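Local coordinates for endoribonuclease ToxN (Pectobacterium atrosepticum, PDB 2XDB), which cleaves RNA within short adenine-rich sequences as the toxic endoribonuclease of a type III toxin-antitoxin system that defends bacterial populations against phage, at residues Met1-Ile6 with Ser98-Gly103. Residues are numbered along the deposited sequence; the frame is centred on the assembly and turned at random.
Sequences MKFYTI and SLLDLG. With SO4 (sulfate ion), chain D.
Thr-5 and Ser-98 form an antiparallel hydrogen-bonded pair, a worked example of how a short edge strand is fixed by its backbone. Thr-5 N donates to Ser-98 O at 2.7 Å and Ser-98 N returns a more bent bond to Thr-5 O (2.8 Å, 139° at the hydrogen). Beyond the non-hydrogen-bonded pair Tyr-4 and Leu-99, Leu-100 N reaches Phe-3 O at 2.9 Å, approaching from above the carbonyl plane. Thr-5 OG1 adds a weak bond to Ser-98 O, which already accepts the main-chain N-H.

Apolar contacts flank these bonds. On one side, Leu-99 sends CD2 over one face of the Tyr-4 ring, 3.7 Å from its centroid, as a CH-pi contact; the same methyl meets Lys-2 CB. On the other, Leu-100 is set with CG anti to its carbonyl carbon (chi1 -57°), laying CG against Phe-3 CB at 3.6 Å, while its CD2 meets Thr-5 CG2. Leu-114 of helix 109-123 touches Leu-100, and Leu-118 touches Phe-3.

Strand 97-99 is thus the outermost strand at one side of the chain's antiparallel sheet, next to strand 3-6. Main-chain bonds set the register, and the successive residues Leu-99 and Leu-100 pack on different sides of strand 3-6, one against the Tyr-4 ring, the other toward helix 109-123.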
ATOM      1  N   MET A   1       8.435   0.849  -8.725  1.00 51.25           N
ATOM      2  CA  MET A   1       7.602   0.214  -7.703  1.00 50.18           C
ATOM      3  C   MET A   1       7.259  -1.253  -8.009  1.00 48.44           C
ATOM      4  O   MET A   1       7.113  -1.637  -9.163  1.00 47.64           O
ATOM      5  CB  MET A   1       6.350   1.059  -7.452  1.00 36.94           C
ATOM      6  CG  MET A   1       6.700   2.394  -6.775  1.00 32.26           C
ATOM      7  SD  MET A   1       5.225   3.340  -6.468  1.00 52.55           S
ATOM      8  CE  MET A   1       5.903   4.924  -6.022  1.00 38.13           C
ATOM      9  N   LYS A   2       7.147  -2.074  -6.969  1.00 48.34           N
ATOM     10  CA  LYS A   2       6.908  -3.502  -7.171  1.00 41.71           C
ATOM     11  C   LYS A   2       5.955  -4.077  -6.137  1.00 48.18           C
ATOM     12  O   LYS A   2       5.653  -3.426  -5.138  1.00 50.78           O
ATOM     13  CB  LYS A   2       8.228  -4.266  -7.158  1.00 34.54           C
ATOM     14  CG  LYS A   2       9.162  -3.865  -8.274  1.00 38.36           C
ATOM     15  CD  LYS A   2      10.344  -4.814  -8.361  1.00 50.38           C
ATOM     16  CE  LYS A   2      11.291  -4.423  -9.486  1.00 57.84           C
ATOM     17  NZ  LYS A   2      10.542  -3.874 -10.653  1.00 65.27           N
ATOM     18  N   PHE A   3       5.473  -5.297  -6.376  1.00 45.35           N
ATOM     19  CA  PHE A   3       4.521  -5.915  -5.459  1.00 41.97           C
ATOM     20  C   PHE A   3       5.234  -6.655  -4.337  1.00 48.42           C
ATOM     21  O   PHE A   3       6.167  -7.421  -4.599  1.00 48.61           O
ATOM     22  CB  PHE A   3       3.587  -6.867  -6.207  1.00 40.88           C
ATOM     23  CG  PHE A   3       2.749  -6.194  -7.228  1.00 42.61           C
ATOM     24  CD1 PHE A   3       1.673  -5.432  -6.857  1.00 42.93           C
ATOM     25  CD2 PHE A   3       3.046  -6.310  -8.571  1.00 48.12           C
ATOM     26  CE1 PHE A   3       0.905  -4.795  -7.808  1.00 43.03           C
ATOM     27  CE2 PHE A   3       2.277  -5.682  -9.523  1.00 41.69           C
ATOM     28  CZ  PHE A   3       1.208  -4.923  -9.138  1.00 40.91           C
ATOM     29  N   TYR A   4       4.778  -6.432  -3.099  1.00 46.34           N
ATOM     30  CA  TYR A   4       5.328  -7.098  -1.914  1.00 43.73           C
ATOM     31  C   TYR A   4       4.264  -7.812  -1.099  1.00 46.68           C
ATOM     32  O   TYR A   4       3.086  -7.486  -1.178  1.00 51.96           O
ATOM     33  CB  TYR A   4       5.965  -6.087  -0.979  1.00 39.49           C
ATOM     34  CG  TYR A   4       7.217  -5.454  -1.494  1.00 38.12           C
ATOM     35  CD1 TYR A   4       8.456  -5.867  -1.035  1.00 37.80           C
ATOM     36  CD2 TYR A   4       7.167  -4.424  -2.423  1.00 41.00           C
ATOM     37  CE1 TYR A   4       9.612  -5.292  -1.498  1.00 39.29           C
ATOM     38  CE2 TYR A   4       8.318  -3.834  -2.891  1.00 39.39           C
ATOM     39  CZ  TYR A   4       9.536  -4.276  -2.431  1.00 43.83           C
ATOM     40  OH  TYR A   4      10.683  -3.696  -2.895  1.00 48.25           O
ATOM     41  N   THR A   5       4.697  -8.786  -0.308  1.00 44.54           N
ATOM     42  CA  THR A   5       3.904  -9.258   0.817  1.00 47.73           C
ATOM     43  C   THR A   5       4.685  -8.905   2.067  1.00 49.63           C
ATOM     44  O   THR A   5       5.893  -8.646   2.003  1.00 55.18           O
ATOM     45  CB  THR A   5       3.653 -10.771   0.796  1.00 51.59           C
ATOM     46  OG1 THR A   5       4.897 -11.479   0.881  1.00 53.37           O
ATOM     47  CG2 THR A   5       2.938 -11.161  -0.466  1.00 53.91           C
ATOM     48  N   ILE A   6       3.994  -8.869   3.195  1.00 40.94           N
ATOM     49  CA  ILE A   6       4.627  -8.531   4.458  1.00 46.55           C
ATOM     50  C   ILE A   6       4.290  -9.641   5.449  1.00 51.71           C
ATOM     51  O   ILE A   6       3.199 -10.214   5.385  1.00 57.31           O
ATOM     52  CB  ILE A   6       4.146  -7.155   4.955  1.00 42.16           C
ATOM     53  CG1 ILE A   6       4.575  -6.078   3.964  1.00 44.59           C
ATOM     54  CG2 ILE A   6       4.696  -6.835   6.336  1.00 44.53           C
ATOM     55  CD1 ILE A   6       3.948  -4.711   4.209  1.00 47.72           C
ATOM     56  N   SER A  98       8.669  -8.990   1.462  1.00 50.78           N
ATOM     57  CA  SER A  98       9.051  -9.951   0.442  1.00 53.89           C
ATOM     58  C   SER A  98       8.395  -9.706  -0.914  1.00 54.49           C
ATOM     59  O   SER A  98       7.168  -9.690  -1.017  1.00 57.86           O
ATOM     60  CB  SER A  98       8.730 -11.356   0.937  1.00 54.48           C
ATOM     61  OG  SER A  98       9.145 -12.317  -0.006  1.00 65.77           O
ATOM     62  N   LEU A  99       9.215  -9.508  -1.946  1.00 43.85           N
ATOM     63  CA  LEU A  99       8.706  -9.283  -3.296  1.00 43.63           C
ATOM     64  C   LEU A  99       7.895 -10.480  -3.779  1.00 47.83           C
ATOM     65  O   LEU A  99       8.268 -11.617  -3.518  1.00 51.04           O
ATOM     66  CB  LEU A  99       9.864  -9.068  -4.268  1.00 40.66           C
ATOM     67  CG  LEU A  99      10.605  -7.731  -4.301  1.00 45.88           C
ATOM     68  CD1 LEU A  99      11.899  -7.862  -5.081  1.00 42.10           C
ATOM     69  CD2 LEU A  99       9.745  -6.647  -4.923  1.00 47.26           C
ATOM     70  N   LEU A 100       6.794 -10.244  -4.485  1.00 44.55           N
ATOM     71  CA  LEU A 100       6.157 -11.350  -5.193  1.00 47.26           C
ATOM     72  C   LEU A 100       7.162 -11.833  -6.238  1.00 51.49           C
ATOM     73  O   LEU A 100       7.849 -11.027  -6.865  1.00 52.84           O
ATOM     74  CB  LEU A 100       4.855 -10.918  -5.885  1.00 47.66           C
ATOM     75  CG  LEU A 100       3.712 -10.276  -5.085  1.00 44.99           C
ATOM     76  CD1 LEU A 100       2.405 -10.400  -5.833  1.00 43.31           C
ATOM     77  CD2 LEU A 100       3.569 -10.921  -3.739  1.00 36.73           C
ATOM     78  N   ASP A 101       7.270 -13.143  -6.416  1.00 48.47           N
ATOM     79  CA  ASP A 101       8.137 -13.686  -7.452  1.00 53.08           C
ATOM     80  C   ASP A 101       7.319 -13.960  -8.707  1.00 56.22           C
ATOM     81  O   ASP A 101       6.945 -15.113  -8.969  1.00 57.80           O
ATOM     82  CB  ASP A 101       8.796 -14.977  -6.972  1.00 57.37           C
ATOM     83  CG  ASP A 101       9.853 -15.493  -7.937  1.00 67.42           C
ATOM     84  OD1 ASP A 101      10.543 -16.467  -7.573  1.00 68.19           O
ATOM     85  OD2 ASP A 101      10.005 -14.927  -9.046  1.00 69.76           O
ATOM     86  N   LEU A 102       7.036 -12.910  -9.478  1.00 49.99           N
ATOM     87  CA  LEU A 102       6.121 -13.033 -10.614  1.00 53.15           C
ATOM     88  C   LEU A 102       6.665 -13.997 -11.660  1.00 58.63           C
ATOM     89  O   LEU A 102       5.904 -14.691 -12.337  1.00 58.92           O
ATOM     90  CB  LEU A 102       5.825 -11.675 -11.249  1.00 42.99           C
ATOM     91  CG  LEU A 102       5.143 -10.598 -10.408  1.00 46.14           C
ATOM     92  CD1 LEU A 102       5.022  -9.320 -11.209  1.00 44.49           C
ATOM     93  CD2 LEU A 102       3.775 -11.045  -9.957  1.00 50.12           C
ATOM     94  N   GLY A 103       7.984 -14.043 -11.786  1.00 60.87           N
ATOM     95  CA  GLY A 103       8.614 -14.951 -12.728  1.00 71.29           C
ATOM     96  C   GLY A 103       8.302 -16.427 -12.489  1.00 73.41           C
ATOM     97  O   GLY A 103       8.201 -17.201 -13.437  1.00 75.57           O
TER
HETATM   98  S   SO4 D1164      11.771  -0.646  -8.431  1.00140.96           S
HETATM   99  O1  SO4 D1164      10.785  -1.113  -9.405  1.00140.63           O
HETATM  100  O2  SO4 D1164      12.130   0.736  -8.733  1.00142.13           O
HETATM  101  O3  SO4 D1164      11.218  -0.725  -7.081  1.00137.89           O
HETATM  102  O4  SO4 D1164      12.962  -1.487  -8.513  1.00142.87           O